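Local structure of peptide synthetase, module 7 (Actinoplanes teichomyceticus, 4TX3) at residues A184-E187 against Q188-D192; L200-D203 against Q204-F207. The protein probably takes part in nonribosomal peptide assembly, as a condensation-type domain belonging to module 7 of a peptide synthetase. All coordinates share one frame; numbering follows the deposited sequence.

Interaction 1. Residues A184-E187 against Q188-D192; sequences AIWE and QRLLD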
loop_
_atom_site.group_PDB
_atom_site.type_symbol
_atom_site.label_atom_id
_atom_site.label_comp_id
_atom_site.label_asym_id
_atom_site.label_seq_id
_atom_site.Cartn_x
_atom_site.Cartn_y
_atom_site.Cartn_z
ATOM N N ALA B 184 20.028 10.321 8.800
ATOM C CA ALA B 184 20.992 11.410 8.629
ATOM C C ALA B 184 22.419 10.989 8.992
ATOM O O ALA B 184 23.380 11.357 8.307
ATOM C CB ALA B 184 20.579 12.623 9.460
ATOM N N ILE B 185 22.549 10.218 10.066
ATOM C CA ILE B 185 23.859 9.786 10.531
ATOM C C ILE B 185 24.425 8.731 9.598
ATOM O O ILE B 185 25.636 8.646 9.403
ATOM C CB ILE B 185 23.796 9.246 11.969
ATOM C CG1 ILE B 185 23.566 10.400 12.947
ATOM C CG2 ILE B 185 25.083 8.502 12.332
ATOM C CD1 ILE B 185 23.099 9.958 14.308
ATOM N N TRP B 186 23.534 7.945 9.011
ATOM C CA TRP B 186 23.907 6.968 8.005
ATOM C C TRP B 186 24.489 7.631 6.757
ATOM O O TRP B 186 25.552 7.223 6.270
ATOM C CB TRP B 186 22.691 6.135 7.625
ATOM C CG TRP B 186 22.929 5.115 6.575
ATOM C CD1 TRP B 186 23.685 3.996 6.686
ATOM C CD2 TRP B 186 22.363 5.088 5.262
ATOM N NE1 TRP B 186 23.637 3.269 5.524
ATOM C CE2 TRP B 186 22.831 3.916 4.632
ATOM C CE3 TRP B 186 21.503 5.942 4.558
ATOM C CZ2 TRP B 186 22.480 3.577 3.331
ATOM C CZ3 TRP B 186 21.148 5.599 3.263
ATOM C CH2 TRP B 186 21.638 4.426 2.662
ATOM N N GLU B 187 23.777 8.638 6.235
ATOM C CA GLU B 187 24.251 9.395 5.075
ATOM C C GLU B 187 25.601 10.050 5.370
ATOM O O GLU B 187 26.499 10.050 4.527
ATOM C CB GLU B 187 23.245 10.471 4.639
ATOM C CG GLU B 187 23.774 11.304 3.466
ATOM C CD GLU B 187 22.860 12.436 3.046
ATOM O OE1 GLU B 187 21.714 12.130 2.629
ATOM O OE2 GLU B 187 23.285 13.626 3.129
ATOM N N GLN B 188 25.751 10.599 6.569
ATOM C CA GLN B 188 27.024 11.195 6.937
ATOM C C GLN B 188 28.143 10.150 6.940
ATOM O O GLN B 188 29.228 10.404 6.428
ATOM C CB GLN B 188 26.929 11.868 8.303
ATOM C CG GLN B 188 28.232 12.486 8.743
ATOM C CD GLN B 188 28.213 12.886 10.199
ATOM O OE1 GLN B 188 27.988 14.054 10.525
ATOM N NE2 GLN B 188 28.467 11.920 11.091
ATOM N N ARG B 189 27.869 8.974 7.503
ATOM C CA ARG B 189 28.857 7.892 7.546
ATOM C C ARG B 189 29.237 7.443 6.145
ATOM O O ARG B 189 30.386 7.095 5.878
ATOM C CB ARG B 189 28.331 6.700 8.340
ATOM C CG ARG B 189 28.356 6.913 9.831
ATOM C CD ARG B 189 27.671 5.779 10.557
ATOM N NE ARG B 189 27.709 5.978 12.003
ATOM C CZ ARG B 189 27.230 5.106 12.882
ATOM N NH1 ARG B 189 26.684 3.972 12.456
ATOM N NH2 ARG B 189 27.307 5.367 14.181
ATOM N N LEU B 190 28.253 7.438 5.258
ATOM C CA LEU B 190 28.471 7.092 3.869
ATOM C C LEU B 190 29.367 8.147 3.206
ATOM O O LEU B 190 30.370 7.809 2.588
ATOM C CB LEU B 190 27.125 6.970 3.170
ATOM C CG LEU B 190 26.979 6.437 1.759
ATOM C CD1 LEU B 190 25.653 5.674 1.674
ATOM C CD2 LEU B 190 26.983 7.605 0.808
ATOM N N LEU B 191 29.028 9.424 3.363
ATOM C CA LEU B 191 29.847 10.492 2.805
ATOM C C LEU B 191 31.248 10.558 3.434
ATOM O O LEU B 191 32.164 11.074 2.825
ATOM C CB LEU B 191 29.151 11.853 2.954
ATOM C CG LEU B 191 27.825 12.082 2.209
ATOM C CD1 LEU B 191 27.371 13.562 2.228
ATOM C CD2 LEU B 191 27.892 11.552 0.791
ATOM N N ASP B 192 31.414 10.040 4.646
ATOM C CA ASP B 192 32.728 10.017 5.280
ATOM C C ASP B 192 33.701 9.113 4.519
ATOM O O ASP B 192 34.919 9.223 4.675
ATOM C CB ASP B 192 32.629 9.546 6.736
ATOM C CG ASP B 192 32.273 10.669 7.698
ATOM O OD1 ASP B 192 32.610 11.841 7.407
ATOM O OD2 ASP B 192 31.659 10.370 8.754
#
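W186 and L190, one helical turn apart, form the buried apolar pair of this contact. L190 CD1 sits over one face of the indole, displaced toward its rim, and its nearest ring atom is W186 CZ2 at 4.1 Å. Next to them E187 and L191 run alongside each other. Here CG of E187 is anti to the backbone N (chi1 177°) and the chain is extended beyond it, which carries the carboxylate away from the helix axis until OE2 lies 4.2 Å from L191 CD1. The buried polar ends are satisfied from elsewhere: W186 NE1 bonds to the carbonyl of P6, and E187 OE2 accepts from the amide of A21.

The solvent side is carried by the exposed Q188 and R189. The extended chain of R189 runs alongside the buried I185, pointing the same way, and places CG2 of that isoleucine beneath one guanidinium face, 3.7 Å from R189 NE. Q188 meets the preceding turn mainly through its CB, 3.6 Å from A184 O.

Four backbone bonds join the two halves. L191 N to E187 O, at 2.9 Å, is nearly straight (170°), and the other three are of similar length. These successive i to i+4 bonds mark an alpha-helix, here 180-191 of the condensation-domain fold, with W186, E187 and L190 buried and Q188 and R189 exposed.

Interaction 2. Residues L200-D203 against Q204-F207; sequences LIND and QITF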
loop_
_atom_site.group_PDB
_atom_site.type_symbol
_atom_site.label_atom_id
_atom_site.label_comp_id
_atom_site.label_asym_id
_atom_site.label_seq_id
_atom_site.Cartn_x
_atom_site.Cartn_y
_atom_site.Cartn_z
ATOM N N LEU B 200 32.784 3.413 -1.737
ATOM C CA LEU B 200 31.581 3.552 -2.545
ATOM C C LEU B 200 31.373 4.989 -3.030
ATOM O O LEU B 200 31.258 5.249 -4.227
ATOM C CB LEU B 200 30.365 3.097 -1.738
ATOM C CG LEU B 200 29.066 3.279 -2.510
ATOM C CD1 LEU B 200 29.128 2.447 -3.786
ATOM C CD2 LEU B 200 27.878 2.876 -1.658
ATOM N N ILE B 201 31.338 5.915 -2.083
ATOM C CA ILE B 201 31.091 7.310 -2.395
ATOM C C ILE B 201 32.079 7.865 -3.442
ATOM O O ILE B 201 31.677 8.636 -4.307
ATOM C CB ILE B 201 31.130 8.165 -1.109
ATOM C CG1 ILE B 201 30.576 9.566 -1.373
ATOM C CG2 ILE B 201 32.506 8.208 -0.541
ATOM C CD1 ILE B 201 29.119 9.550 -1.826
ATOM N N ASN B 202 33.345 7.440 -3.399
ATOM C CA ASN B 202 34.335 7.922 -4.358
ATOM C C ASN B 202 34.050 7.419 -5.764
ATOM O O ASN B 202 34.148 8.172 -6.736
ATOM C CB ASN B 202 35.748 7.518 -3.937
ATOM C CG ASN B 202 36.362 8.507 -2.975
ATOM O OD1 ASN B 202 36.058 9.695 -3.014
ATOM N ND2 ASN B 202 37.209 8.019 -2.088
ATOM N N ASP B 203 33.681 6.147 -5.863
ATOM C CA ASP B 203 33.253 5.572 -7.127
ATOM C C ASP B 203 32.073 6.345 -7.733
ATOM O O ASP B 203 31.975 6.497 -8.955
ATOM C CB ASP B 203 32.866 4.111 -6.935
ATOM C CG ASP B 203 32.488 3.440 -8.235
ATOM O OD1 ASP B 203 33.275 3.553 -9.194
ATOM O OD2 ASP B 203 31.401 2.824 -8.313
ATOM N N GLN B 204 31.184 6.845 -6.879
ATOM C CA GLN B 204 29.975 7.511 -7.374
ATOM C C GLN B 204 30.255 8.983 -7.681
ATOM O O GLN B 204 29.680 9.548 -8.613
ATOM C CB GLN B 204 28.805 7.349 -6.376
ATOM C CG GLN B 204 28.253 5.926 -6.326
ATOM C CD GLN B 204 27.048 5.745 -5.411
ATOM O OE1 GLN B 204 26.435 6.708 -4.956
ATOM N NE2 GLN B 204 26.694 4.492 -5.150
ATOM N N ILE B 205 31.159 9.595 -6.927
ATOM C CA ILE B 205 31.554 10.975 -7.215
ATOM C C ILE B 205 32.227 11.029 -8.583
ATOM O O ILE B 205 32.015 11.951 -9.357
ATOM C CB ILE B 205 32.489 11.539 -6.117
ATOM C CG1 ILE B 205 31.665 12.009 -4.917
ATOM C CG2 ILE B 205 33.341 12.680 -6.640
ATOM C CD1 ILE B 205 32.489 12.232 -3.667
ATOM N N THR B 206 33.019 10.012 -8.880
ATOM C CA THR B 206 33.710 9.924 -10.153
ATOM C C THR B 206 32.719 9.774 -11.297
ATOM O O THR B 206 32.850 10.432 -12.339
ATOM C CB THR B 206 34.701 8.751 -10.141
ATOM O OG1 THR B 206 35.750 9.053 -9.215
ATOM C CG2 THR B 206 35.283 8.485 -11.525
ATOM N N PHE B 207 31.714 8.928 -11.093
ATOM C CA PHE B 207 30.665 8.775 -12.089
ATOM C C PHE B 207 29.991 10.097 -12.464
ATOM O O PHE B 207 29.838 10.400 -13.644
ATOM C CB PHE B 207 29.575 7.810 -11.627
ATOM C CG PHE B 207 28.408 7.780 -12.562
ATOM C CD1 PHE B 207 28.462 7.025 -13.712
ATOM C CD2 PHE B 207 27.284 8.562 -12.325
ATOM C CE1 PHE B 207 27.415 7.032 -14.601
ATOM C CE2 PHE B 207 26.231 8.566 -13.214
ATOM C CZ PHE B 207 26.293 7.799 -14.351
#
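L200 and Q204 cross obliquely, the leucine meeting the glutamine at its amide end, with L200 CD1 3.5 Å from Q204 NE2. CG of Q204 lies beside the backbone N (chi1 -71°) and the chain is extended from there, which carries the buried amide to partners beyond the helix: NE2 donates to the carboxylate of D339 and OE1 accepts from the amide of V340.

I201 and I205 are likewise set at a slant, touching through I201 CG1 and I205 CD1 at 4.0 Å. The CG1 branch of I205 also drapes over the preceding turn, 3.4 Å from I201 O, the carbonyl that accepts I205 N at 2.8 Å.

T206 turns its hydroxyl back along the helix. OG1 donates to N202 O at 3.1 Å, while T206 N reaches that oxygen at 3.0 Å from the opposite face of the carbonyl plane. Farther on, F207 N bonds to D203 O at 3.2 Å, and the F207 ring leads away to stack on H337.

The T206 hydroxyl is thus satisfied within its own helix, whereas both polar ends of the Q204 amide are satisfied by D339 and V340, an arrangement that probably fixes the rotation of the amide and ties the helix to the 339-340 loop.

Both interactions are contacts between successive turns of one helix, 180-191 for interaction 1 and 200-211 for interaction 2, with centres about 14 Å apart. The two helices are consecutive in the chain and meet directly: L191 CD2 lies 3.5 Å from I201 CD1, and I201 CB packs against L190 O at 3.8 Å, which places I201 at the interface of the two helices. Interaction 1 is the more buried, five of its eight touching residues being enclosed against two in interaction 2. Their chemistry also differs. The 184-192 segment pairs an aromatic ring with leucine and ties its polar ends to the N-terminal part of the chain, whereas 200-207, only partly buried, sets the enclosed Q204 against the exposed D203 and T206 and faces the 337-340 region.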